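Local coordinates for SufC protein (Thermus thermophilus, PDB 2D2E), which binds and hydrolyses ATP as a cytoplasmic ABC-type ATPase, probably driving iron-sulphur cluster assembly together with its Suf partners, at residues G81-F86 / L160-A165; Y164-E169 / L197-Y202; V216-R221 / K237-L242; L4-L9 / V22-P27. All coordinates share one frame; numbering follows the deposited sequence. Where two conformers were deposited one is given.

Interaction 1: residues G81-F86 / L160-A165; sequences GLFLAF and LEPTYA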
# COMPACT_ATOMS: atom_id res chain seq x y z
N GLY A 81 10.84 -6.22 4.07
CA GLY A 81 9.89 -6.55 3.01
C GLY A 81 8.64 -5.68 2.87
O GLY A 81 7.81 -5.96 2.01
N LEU A 82 8.49 -4.66 3.71
CA LEU A 82 7.31 -3.79 3.62
C LEU A 82 7.57 -2.67 2.62
O LEU A 82 8.53 -1.92 2.76
CB LEU A 82 6.97 -3.21 4.99
CG LEU A 82 5.66 -2.42 5.10
CD1 LEU A 82 4.44 -3.33 4.89
CD2 LEU A 82 5.59 -1.78 6.48
N PHE A 83 6.71 -2.55 1.61
CA PHE A 83 6.91 -1.53 0.59
C PHE A 83 6.96 -0.10 1.13
O PHE A 83 6.08 0.35 1.86
CB PHE A 83 5.82 -1.64 -0.48
CG PHE A 83 5.98 -0.67 -1.61
CD1 PHE A 83 7.16 -0.65 -2.35
CD2 PHE A 83 4.95 0.20 -1.95
CE1 PHE A 83 7.31 0.23 -3.42
CE2 PHE A 83 5.09 1.07 -3.01
CZ PHE A 83 6.27 1.09 -3.75
N LEU A 84 8.02 0.60 0.76
CA LEU A 84 8.21 2.00 1.14
C LEU A 84 8.69 2.72 -0.09
O LEU A 84 9.83 2.54 -0.52
CB LEU A 84 9.24 2.14 2.26
CG LEU A 84 9.51 3.59 2.70
CD1 LEU A 84 8.20 4.23 3.17
CD2 LEU A 84 10.56 3.63 3.81
N ALA A 85 7.82 3.51 -0.69
CA ALA A 85 8.18 4.26 -1.89
C ALA A 85 9.15 5.37 -1.53
O ALA A 85 9.05 5.99 -0.46
CB ALA A 85 6.94 4.83 -2.54
N PHE A 86 10.11 5.62 -2.42
CA PHE A 86 11.12 6.66 -2.23
C PHE A 86 10.49 7.98 -2.67
O PHE A 86 9.89 8.06 -3.74
CB PHE A 86 12.34 6.37 -3.12
CG PHE A 86 13.61 7.00 -2.65
CD1 PHE A 86 14.53 6.25 -1.92
CD2 PHE A 86 13.91 8.32 -2.95
CE1 PHE A 86 15.74 6.81 -1.49
CE2 PHE A 86 15.11 8.90 -2.53
CZ PHE A 86 16.03 8.14 -1.80
N LEU A 160 11.22 -2.85 -6.84
CA LEU A 160 11.72 -3.09 -5.49
C LEU A 160 11.34 -4.45 -4.92
O LEU A 160 11.91 -4.90 -3.93
CB LEU A 160 11.25 -1.98 -4.54
CG LEU A 160 11.86 -0.60 -4.81
CD1 LEU A 160 11.31 0.41 -3.80
CD2 LEU A 160 13.37 -0.67 -4.71
N GLU A 161 10.36 -5.11 -5.54
CA GLU A 161 9.93 -6.43 -5.09
C GLU A 161 9.64 -6.61 -3.60
O GLU A 161 10.22 -7.47 -2.95
CB GLU A 161 10.98 -7.48 -5.50
CG GLU A 161 11.17 -7.65 -6.99
CD GLU A 161 11.97 -8.90 -7.30
OE1 GLU A 161 13.12 -8.99 -6.82
OE2 GLU A 161 11.44 -9.77 -8.02
N PRO A 162 8.76 -5.79 -3.04
CA PRO A 162 8.44 -5.93 -1.61
C PRO A 162 7.63 -7.21 -1.38
O PRO A 162 7.04 -7.75 -2.32
CB PRO A 162 7.62 -4.69 -1.32
CG PRO A 162 6.90 -4.47 -2.63
CD PRO A 162 7.97 -4.71 -3.66
N THR A 163 7.59 -7.68 -0.14
CA THR A 163 6.80 -8.86 0.19
C THR A 163 5.38 -8.45 0.50
O THR A 163 4.45 -9.17 0.17
CB THR A 163 7.40 -9.57 1.41
OG1 THR A 163 8.73 -9.99 1.08
CG2 THR A 163 6.59 -10.78 1.80
N TYR A 164 5.23 -7.30 1.16
CA TYR A 164 3.89 -6.79 1.46
C TYR A 164 3.82 -5.32 1.04
O TYR A 164 4.81 -4.61 1.13
CB TYR A 164 3.57 -6.86 2.95
CG TYR A 164 3.48 -8.27 3.49
CD1 TYR A 164 4.59 -8.87 4.08
CD2 TYR A 164 2.30 -9.00 3.36
CE1 TYR A 164 4.52 -10.18 4.55
CE2 TYR A 164 2.23 -10.32 3.83
CZ TYR A 164 3.35 -10.89 4.42
OH TYR A 164 3.25 -12.19 4.89
N ALA A 165 2.65 -4.90 0.59
CA ALA A 165 2.45 -3.50 0.22
C ALA A 165 1.11 -3.02 0.74
O ALA A 165 0.09 -3.70 0.56
CB ALA A 165 2.51 -3.31 -1.31
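Phe83 and Pro162 lie side by side and point the same way, Phe83 CB resting 3.6 Å from Pro162 CB. Phe83 CG is anti to the backbone N (chi1 -178°), which sets the root of the ring beside Pro162 CG; the rim atom CD1 then passes the same CG at 3.8 Å. The methyl of Ala165 closes on the stem of this side chain, its CB 3.8 Å from Phe83 CB. At the ring's edge, near its plane, Leu160 CD1 approaches CE1 of Phe83, but Leu160 was modelled in two conformers, so this contact is doubtful. One ring face carries the backbone N of Ala85 over its centre.

Backbone bonds fix the register of this packing. Phe83 N donates to Tyr164 O at 2.8 Å, nearly along the C=O axis. Gly81 O is gripped twice, by Tyr164 N at 3.0 Å in an almost straight bond and by Thr163 N at 2.8 Å on a lone pair. Gly81 ends helix 74-79 in a Schellman motif with positive phi, and a CB here would be jammed against the preceding carbonyl O and would crowd Thr163 OG1.

Further out, Gln156 and Leu157 of helix 148-160 pack against Phe83, and Tyr164 OH is hydrogen-bonded to Asp65. Thr163 and Ala165 also bond through their backbones to Gly195. A single bridge, Leu82 with Tyr164, thus adds the 81-86 loop to strand 164-168 at the margin of the mixed core sheet, in the region that probably leads into the Q-loop, as in other ABC ATPases.

Interaction 2: residues Y164-E169 / L197-Y202; sequences YAVLDE and LVITHY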
# COMPACT_ATOMS: atom_id res chain seq x y z
N TYR A 164 5.23 -7.30 1.16
CA TYR A 164 3.89 -6.79 1.46
C TYR A 164 3.82 -5.32 1.04
O TYR A 164 4.81 -4.61 1.13
CB TYR A 164 3.57 -6.86 2.95
CG TYR A 164 3.48 -8.27 3.49
CD1 TYR A 164 4.59 -8.87 4.08
CD2 TYR A 164 2.30 -9.00 3.36
CE1 TYR A 164 4.52 -10.18 4.55
CE2 TYR A 164 2.23 -10.32 3.83
CZ TYR A 164 3.35 -10.89 4.42
OH TYR A 164 3.25 -12.19 4.89
N ALA A 165 2.65 -4.90 0.59
CA ALA A 165 2.45 -3.50 0.22
C ALA A 165 1.11 -3.02 0.74
O ALA A 165 0.09 -3.70 0.56
CB ALA A 165 2.51 -3.31 -1.31
N VAL A 166 1.12 -1.84 1.33
CA VAL A 166 -0.11 -1.23 1.87
C VAL A 166 -0.28 -0.01 0.99
O VAL A 166 0.59 0.89 1.00
CB VAL A 166 0.08 -0.80 3.35
CG1 VAL A 166 -1.19 -0.10 3.87
CG2 VAL A 166 0.38 -2.02 4.20
N LEU A 167 -1.34 0.01 0.20
CA LEU A 167 -1.59 1.10 -0.75
C LEU A 167 -2.85 1.85 -0.45
O LEU A 167 -3.95 1.32 -0.62
CB LEU A 167 -1.69 0.52 -2.16
CG LEU A 167 -0.45 -0.32 -2.47
CD1 LEU A 167 -0.63 -0.96 -3.83
CD2 LEU A 167 0.80 0.54 -2.42
N ASP A 168 -2.70 3.10 -0.01
CA ASP A 168 -3.90 3.87 0.34
C ASP A 168 -4.27 4.72 -0.88
O ASP A 168 -3.54 5.65 -1.25
CB ASP A 168 -3.60 4.73 1.57
CG ASP A 168 -4.85 5.43 2.12
OD1 ASP A 168 -4.83 5.88 3.28
OD2 ASP A 168 -5.84 5.54 1.37
N GLU A 169 -5.41 4.38 -1.50
CA GLU A 169 -5.86 5.05 -2.71
C GLU A 169 -7.03 5.97 -2.45
O GLU A 169 -7.73 6.35 -3.39
CB GLU A 169 -6.22 4.02 -3.79
CG GLU A 169 -5.07 3.00 -4.04
CD GLU A 169 -3.73 3.69 -4.27
OE1 GLU A 169 -2.70 3.24 -3.72
OE2 GLU A 169 -3.68 4.70 -4.99
N LEU A 197 -2.63 -4.82 0.97
CA LEU A 197 -3.83 -4.28 1.61
C LEU A 197 -4.09 -2.97 0.87
O LEU A 197 -3.25 -2.07 0.89
CB LEU A 197 -3.56 -3.99 3.10
CG LEU A 197 -4.76 -3.41 3.88
CD1 LEU A 197 -5.91 -4.41 3.91
CD2 LEU A 197 -4.34 -3.03 5.28
N VAL A 198 -5.24 -2.87 0.21
CA VAL A 198 -5.62 -1.68 -0.53
C VAL A 198 -6.63 -0.95 0.36
O VAL A 198 -7.69 -1.51 0.71
CB VAL A 198 -6.27 -2.06 -1.87
CG1 VAL A 198 -6.73 -0.83 -2.63
CG2 VAL A 198 -5.27 -2.85 -2.70
N ILE A 199 -6.27 0.28 0.76
CA ILE A 199 -7.13 1.09 1.62
C ILE A 199 -7.90 2.04 0.73
O ILE A 199 -7.32 2.71 -0.12
CB ILE A 199 -6.25 1.88 2.65
CG1 ILE A 199 -5.46 0.87 3.47
CG2 ILE A 199 -7.13 2.78 3.55
CD1 ILE A 199 -4.42 1.51 4.39
N THR A 200 -9.22 2.10 0.90
CA THR A 200 -10.01 2.95 0.03
C THR A 200 -11.34 3.31 0.70
O THR A 200 -11.80 2.59 1.60
CB THR A 200 -10.28 2.16 -1.29
OG1 THR A 200 -11.00 2.98 -2.22
CG2 THR A 200 -11.11 0.92 -1.01
N HIS A 201 -11.92 4.43 0.29
CA HIS A 201 -13.23 4.83 0.80
C HIS A 201 -14.28 4.31 -0.17
O HIS A 201 -15.28 3.71 0.22
CB HIS A 201 -13.34 6.36 0.89
CG HIS A 201 -14.68 6.81 1.39
ND1 HIS A 201 -15.61 7.41 0.58
CD2 HIS A 201 -15.26 6.67 2.60
CE1 HIS A 201 -16.72 7.63 1.27
NE2 HIS A 201 -16.53 7.19 2.50
N TYR A 202 -14.03 4.51 -1.47
CA TYR A 202 -14.94 4.05 -2.52
C TYR A 202 -14.64 2.62 -2.93
O TYR A 202 -13.49 2.19 -2.93
CB TYR A 202 -14.80 4.90 -3.79
CG TYR A 202 -15.26 6.32 -3.60
CD1 TYR A 202 -14.34 7.37 -3.60
CD2 TYR A 202 -16.61 6.61 -3.42
CE1 TYR A 202 -14.76 8.68 -3.43
CE2 TYR A 202 -17.04 7.93 -3.24
CZ TYR A 202 -16.11 8.96 -3.25
OH TYR A 202 -16.52 10.26 -3.10
O HOH W 1 -10.31 5.59 -4.39
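Ile199 packs against both Val166 and Asp168 on one face of a parallel strand pair. Its CD1 meets Val166 CG1 at 3.6 Å, while CG2, anti to the backbone N, lies 3.7 Å from Asp168 OD2. Four backbone bonds bind the segments, from Leu197 N to Ala165 O, through Leu167 N to Leu197 O at 2.9 Å and Ile199 N to Leu167 O, to Glu169 N to Ile199 O. On the face of Leu167 and Val198 the packing is looser: Val198 CG1 comes no nearer than 4.0 Å, to Leu167 O. Past Ile199 the chains part, and a water donates to Glu169 O at 2.9 Å and, weakly, to Thr200 OG1, across the gap.

Asp168 and Glu169 close a hydrophobic run that fits a Walker B motif. Asp168 OD1 bonds to Ser43, which binds magnesium, and OD2 to Thr170; Glu169 is salt-bridged to Lys150. An alanine at Asp168 would probably leave Ser43 OG and Thr170 OG1 without these partners and uncover Ile199 CG2.

Helix 176-189 makes the beta-alpha-beta crossover between the strands and covers Leu167, helix 42-50 touches Val166 and Ile199, and strand 31-35 flanks strand 195-199.

Interaction 3: residues V216-R221 / K237-L242; sequences VMMDGR and KGYEWL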
# COMPACT_ATOMS: atom_id res chain seq x y z
N VAL A 216 -13.84 -3.79 7.05
CA VAL A 216 -14.43 -2.45 7.12
C VAL A 216 -14.16 -1.85 8.49
O VAL A 216 -14.47 -2.47 9.53
CB VAL A 216 -15.94 -2.45 6.87
CG1 VAL A 216 -16.44 -0.99 6.78
CG2 VAL A 216 -16.27 -3.20 5.60
N MET A 217 -13.59 -0.65 8.51
CA MET A 217 -13.26 0.02 9.76
C MET A 217 -14.14 1.19 10.12
O MET A 217 -14.31 2.12 9.33
CB MET A 217 -11.78 0.48 9.73
CG MET A 217 -11.26 1.08 11.05
SD MET A 217 -9.45 1.34 11.11
CE MET A 217 -8.87 -0.09 10.38
N MET A 218 -14.72 1.14 11.32
CA MET A 218 -15.54 2.22 11.84
C MET A 218 -15.16 2.41 13.29
O MET A 218 -14.88 1.44 14.02
CB MET A 218 -17.01 1.89 11.75
CG MET A 218 -17.50 1.70 10.33
SD MET A 218 -19.26 1.37 10.38
CE MET A 218 -19.57 0.99 8.73
N ASP A 219 -15.15 3.66 13.71
CA ASP A 219 -14.80 4.01 15.09
C ASP A 219 -13.49 3.35 15.54
O ASP A 219 -13.40 2.78 16.63
CB ASP A 219 -15.95 3.64 16.04
CG ASP A 219 -17.22 4.44 15.75
OD1 ASP A 219 -17.13 5.68 15.65
OD2 ASP A 219 -18.31 3.84 15.63
N GLY A 220 -12.48 3.40 14.67
CA GLY A 220 -11.17 2.87 15.02
C GLY A 220 -10.95 1.37 15.11
O GLY A 220 -9.92 0.94 15.60
N ARG A 221 -11.90 0.56 14.63
CA ARG A 221 -11.72 -0.89 14.67
C ARG A 221 -12.44 -1.54 13.49
O ARG A 221 -13.25 -0.92 12.81
CB ARG A 221 -12.23 -1.48 15.99
CG ARG A 221 -13.69 -1.29 16.28
CD ARG A 221 -14.07 -2.10 17.52
NE ARG A 221 -13.20 -1.79 18.66
CZ ARG A 221 -13.26 -2.39 19.84
NH1 ARG A 221 -14.16 -3.35 20.06
NH2 ARG A 221 -12.44 -2.03 20.82
N LYS A 237 -25.47 0.59 -0.77
CA LYS A 237 -26.23 1.13 0.35
C LYS A 237 -25.62 2.23 1.20
O LYS A 237 -26.36 2.98 1.84
CB LYS A 237 -26.66 -0.01 1.28
CG LYS A 237 -27.68 -0.93 0.64
CD LYS A 237 -27.97 -2.13 1.54
CE LYS A 237 -29.02 -3.05 0.93
NZ LYS A 237 -29.15 -4.30 1.72
N GLY A 238 -24.29 2.31 1.24
CA GLY A 238 -23.65 3.34 2.04
C GLY A 238 -23.14 2.87 3.40
O GLY A 238 -23.54 1.83 3.93
N TYR A 239 -22.23 3.64 3.98
CA TYR A 239 -21.67 3.23 5.26
C TYR A 239 -22.67 3.23 6.41
O TYR A 239 -22.56 2.40 7.31
CB TYR A 239 -20.46 4.09 5.60
CG TYR A 239 -19.23 3.71 4.78
CD1 TYR A 239 -18.82 4.47 3.70
CD2 TYR A 239 -18.49 2.58 5.12
CE1 TYR A 239 -17.68 4.12 2.96
CE2 TYR A 239 -17.36 2.22 4.40
CZ TYR A 239 -16.95 2.99 3.32
OH TYR A 239 -15.82 2.65 2.62
N GLU A 240 -23.65 4.14 6.38
CA GLU A 240 -24.65 4.21 7.45
C GLU A 240 -25.41 2.91 7.55
O GLU A 240 -25.78 2.49 8.65
CB GLU A 240 -25.62 5.37 7.21
CG GLU A 240 -24.95 6.73 7.27
CD GLU A 240 -24.28 6.98 8.61
OE1 GLU A 240 -23.30 7.76 8.66
OE2 GLU A 240 -24.75 6.42 9.62
N TRP A 241 -25.66 2.29 6.41
CA TRP A 241 -26.37 1.02 6.39
C TRP A 241 -25.60 -0.02 7.19
O TRP A 241 -26.16 -0.72 8.03
CB TRP A 241 -26.54 0.52 4.96
CG TRP A 241 -26.71 -0.97 4.88
CD1 TRP A 241 -27.82 -1.69 5.23
CD2 TRP A 241 -25.70 -1.93 4.52
NE1 TRP A 241 -27.57 -3.04 5.11
CE2 TRP A 241 -26.28 -3.21 4.68
CE3 TRP A 241 -24.37 -1.83 4.08
CZ2 TRP A 241 -25.57 -4.39 4.41
CZ3 TRP A 241 -23.66 -3.00 3.82
CH2 TRP A 241 -24.27 -4.27 3.99
N LEU A 242 -24.30 -0.12 6.93
CA LEU A 242 -23.47 -1.10 7.63
C LEU A 242 -23.35 -0.81 9.12
O LEU A 242 -23.35 -1.74 9.93
CB LEU A 242 -22.08 -1.17 7.00
CG LEU A 242 -21.13 -2.21 7.62
CD1 LEU A 242 -21.69 -3.62 7.46
CD2 LEU A 242 -19.78 -2.10 6.92
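Val216 and Leu242 reach toward each other tip to tip, Val216 CG1 standing 3.5 Å from Leu242 CD2. They join the last beta hairpin of the mixed core sheet, strands 213-218 and 221-226 linked by a type I' turn from Met218 to Arg221, to the C-terminal helix 239-244. No hydrogen bond crosses between the two segments, and the contact rests on apolar packing among four side chains.

Met218 comes in at a slant to Leu242. Its chain is extended beyond CG (chi2 -178°, chi3 -173°), which carries CE across to the helix, where it touches Leu242 CD2 at 3.6 Å and Leu242 CB and CG at 3.7 Å each. Tyr239, one helical turn before Leu242, offers an edge of its ring rather than a face. Neighbouring rim atoms serve the two strand residues: CE2 lies 4.1 Å from Val216 CG1, and CD2 the same distance from Met218 CE. Leu234 of helix 228-237 packs against Val216, Tyr239 and Leu242 alike and so completes the apolar cluster.

The polar end of Tyr239 turns to the nucleotide-binding side. Its OH is hydrogen-bonded to His201 O and to Gly36 N, the latter at the start of the Walker A loop, and its side chain also touches Pro37. The hairpin turn borders the same loop, since Gly220 is backbone-bonded to Ala40. Helix 239-244 itself begins after Gly238, the N-cap residue, whose O takes a weak bond from Trp241 N. Nearest to the helix backbone, Met218 CE stands 3.6 Å from Tyr239 O.

Interaction 4: residues L4-L9 / V22-P27; sequences LEIRDL and VNLVVP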
# COMPACT_ATOMS: atom_id res chain seq x y z
N LEU A 4 0.92 -10.77 7.16
CA LEU A 4 1.12 -9.45 7.72
C LEU A 4 -0.02 -9.31 8.73
O LEU A 4 -1.19 -9.41 8.33
CB LEU A 4 1.06 -8.33 6.70
CG LEU A 4 1.14 -6.91 7.26
CD1 LEU A 4 2.47 -6.69 7.95
CD2 LEU A 4 0.94 -5.89 6.15
N GLU A 5 0.26 -9.10 10.00
CA GLU A 5 -0.81 -9.06 10.97
C GLU A 5 -0.75 -7.84 11.87
O GLU A 5 0.29 -7.51 12.41
CB GLU A 5 -0.81 -10.33 11.84
CG GLU A 5 -1.66 -10.20 13.09
CD GLU A 5 -1.81 -11.50 13.90
OE1 GLU A 5 -0.83 -12.28 13.98
OE2 GLU A 5 -2.91 -11.73 14.45
N ILE A 6 -1.86 -7.16 12.03
CA ILE A 6 -2.05 -6.07 12.94
C ILE A 6 -2.78 -6.72 14.08
O ILE A 6 -3.88 -7.27 13.87
CB ILE A 6 -2.83 -4.90 12.34
CG1 ILE A 6 -2.09 -4.32 11.13
CG2 ILE A 6 -3.07 -3.80 13.36
CD1 ILE A 6 -2.49 -4.92 9.80
N ARG A 7 -2.22 -6.68 15.29
CA ARG A 7 -2.82 -7.35 16.44
C ARG A 7 -3.11 -6.43 17.63
O ARG A 7 -2.20 -5.85 18.22
CB ARG A 7 -1.92 -8.48 16.89
CG ARG A 7 -2.41 -9.21 18.14
CD ARG A 7 -3.52 -10.17 17.78
NE ARG A 7 -3.92 -11.00 18.93
CZ ARG A 7 -5.03 -10.81 19.63
NH1 ARG A 7 -5.87 -9.82 19.31
NH2 ARG A 7 -5.31 -11.61 20.66
N ASP A 8 -4.38 -6.33 17.98
CA ASP A 8 -4.85 -5.52 19.12
C ASP A 8 -4.17 -4.16 19.17
O ASP A 8 -3.62 -3.77 20.20
CB ASP A 8 -4.60 -6.29 20.41
CG ASP A 8 -5.15 -5.64 21.66
OD1 ASP A 8 -6.29 -5.13 21.62
OD2 ASP A 8 -4.44 -5.64 22.69
N LEU A 9 -4.21 -3.45 18.05
CA LEU A 9 -3.54 -2.17 17.96
C LEU A 9 -4.34 -0.98 18.46
O LEU A 9 -5.45 -0.74 18.01
CB LEU A 9 -3.11 -1.92 16.51
CG LEU A 9 -2.23 -0.69 16.28
CD1 LEU A 9 -0.87 -0.92 16.95
CD2 LEU A 9 -2.04 -0.46 14.79
N VAL A 22 -7.36 -2.64 16.62
CA VAL A 22 -7.38 -3.10 15.23
C VAL A 22 -6.82 -4.51 15.14
O VAL A 22 -5.73 -4.78 15.64
CB VAL A 22 -6.53 -2.18 14.34
CG1 VAL A 22 -6.50 -2.74 12.89
CG2 VAL A 22 -7.11 -0.77 14.32
N ASN A 23 -7.59 -5.41 14.53
CA ASN A 23 -7.14 -6.79 14.30
C ASN A 23 -7.37 -7.01 12.81
O ASN A 23 -8.50 -6.97 12.35
CB ASN A 23 -7.96 -7.77 15.12
CG ASN A 23 -7.62 -7.66 16.59
OD1 ASN A 23 -6.48 -7.88 16.99
ND2 ASN A 23 -8.61 -7.31 17.41
N LEU A 24 -6.29 -7.22 12.06
CA LEU A 24 -6.39 -7.38 10.62
C LEU A 24 -5.23 -8.25 10.14
O LEU A 24 -4.08 -7.90 10.36
CB LEU A 24 -6.31 -5.99 9.95
CG LEU A 24 -6.81 -5.83 8.50
CD1 LEU A 24 -7.04 -4.36 8.20
CD2 LEU A 24 -5.81 -6.41 7.52
N VAL A 25 -5.55 -9.37 9.50
CA VAL A 25 -4.52 -10.29 8.99
C VAL A 25 -4.57 -10.41 7.47
O VAL A 25 -5.64 -10.67 6.92
CB VAL A 25 -4.72 -11.72 9.57
CG1 VAL A 25 -3.74 -12.69 8.93
CG2 VAL A 25 -4.49 -11.71 11.07
N VAL A 26 -3.44 -10.23 6.79
CA VAL A 26 -3.39 -10.42 5.34
C VAL A 26 -2.39 -11.55 5.04
O VAL A 26 -1.18 -11.37 5.18
CB VAL A 26 -2.90 -9.17 4.59
CG1 VAL A 26 -2.93 -9.43 3.07
CG2 VAL A 26 -3.80 -7.97 4.91
N PRO A 27 -2.89 -12.72 4.63
CA PRO A 27 -1.97 -13.83 4.33
C PRO A 27 -1.13 -13.51 3.10
O PRO A 27 -1.63 -12.92 2.15
CB PRO A 27 -2.90 -15.00 4.05
CG PRO A 27 -4.16 -14.68 4.85
CD PRO A 27 -4.30 -13.17 4.58
O HOH W 2 -8.06 -6.65 20.35
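Ile6 lies alongside Val22 and Leu24 on one face of an antiparallel hairpin, all three side chains pointing the same way. Its CB lies 3.8 Å from Leu24 O. From there CG2, anti to the backbone N, meets Val22 CG1 at 3.6 Å and skims Val22 O. The other branch runs through CG1 past Leu24 O to CD1, and chi2 of 93°, well off a staggered value, lays that tip 3.4 Å from Leu24 O and 4.0 Å from Leu24 CB. An alanine here, without CG1, CG2 and CD1, would probably leave a gap beside Val22 CG1 and Leu24 CB.

Straight backbone bonds pair Leu4 with Val26 and Ile6 with Leu24. On the reverse face Glu5 crosses Val25 at a slant, its OE2 3.7 Å from Val25 CG2. At Asp8, whose phi is positive, the register slips: Asp8 and Leu9 both face Val22 in a G1 beta bulge, after which Leu9 and Val22 resume the two-way backbone pairing. Asn23 OD1 steadies this step, taking Asp8 N at 2.8 Å and Arg7 NH1 at 3.1 Å from opposite faces of its amide plane. A water further links Asn23 ND2 to Asp8 OD1, which also bonds to Trp10.

Leu9 and Val22 rest on Leu45 of helix 42-50, while Leu24 and Val26 lean on strand 31-35. The hairpin of strands 3-13 and 16-27 belongs to the antiparallel beta subdomain characteristic of ABC ATPases, here packed against the P-loop core.

Along the chain interaction 4 closes first; interactions 1 and 2 then overlap through strand 164-168, sharing Tyr164 and Ala165, and interaction 3 comes last. Interactions 1, 2 and 3 all reach the mixed core sheet, whereas interaction 4 lies in the antiparallel sheet. Centres of interactions 1 and 3 are about 29 Å apart, with interaction 2 between them, about 13 Å from the first and 16 Å from the third. Interaction 2 meets interaction 3 where His201 O bonds to Tyr239 OH, and packs on interaction 4 through Leu197 and Leu24. Gly220 touches Val22 to join interactions 3 and 4. Interactions 2, 3 and 4 thus lie near the nucleotide-binding loop, and interaction 1 away from it.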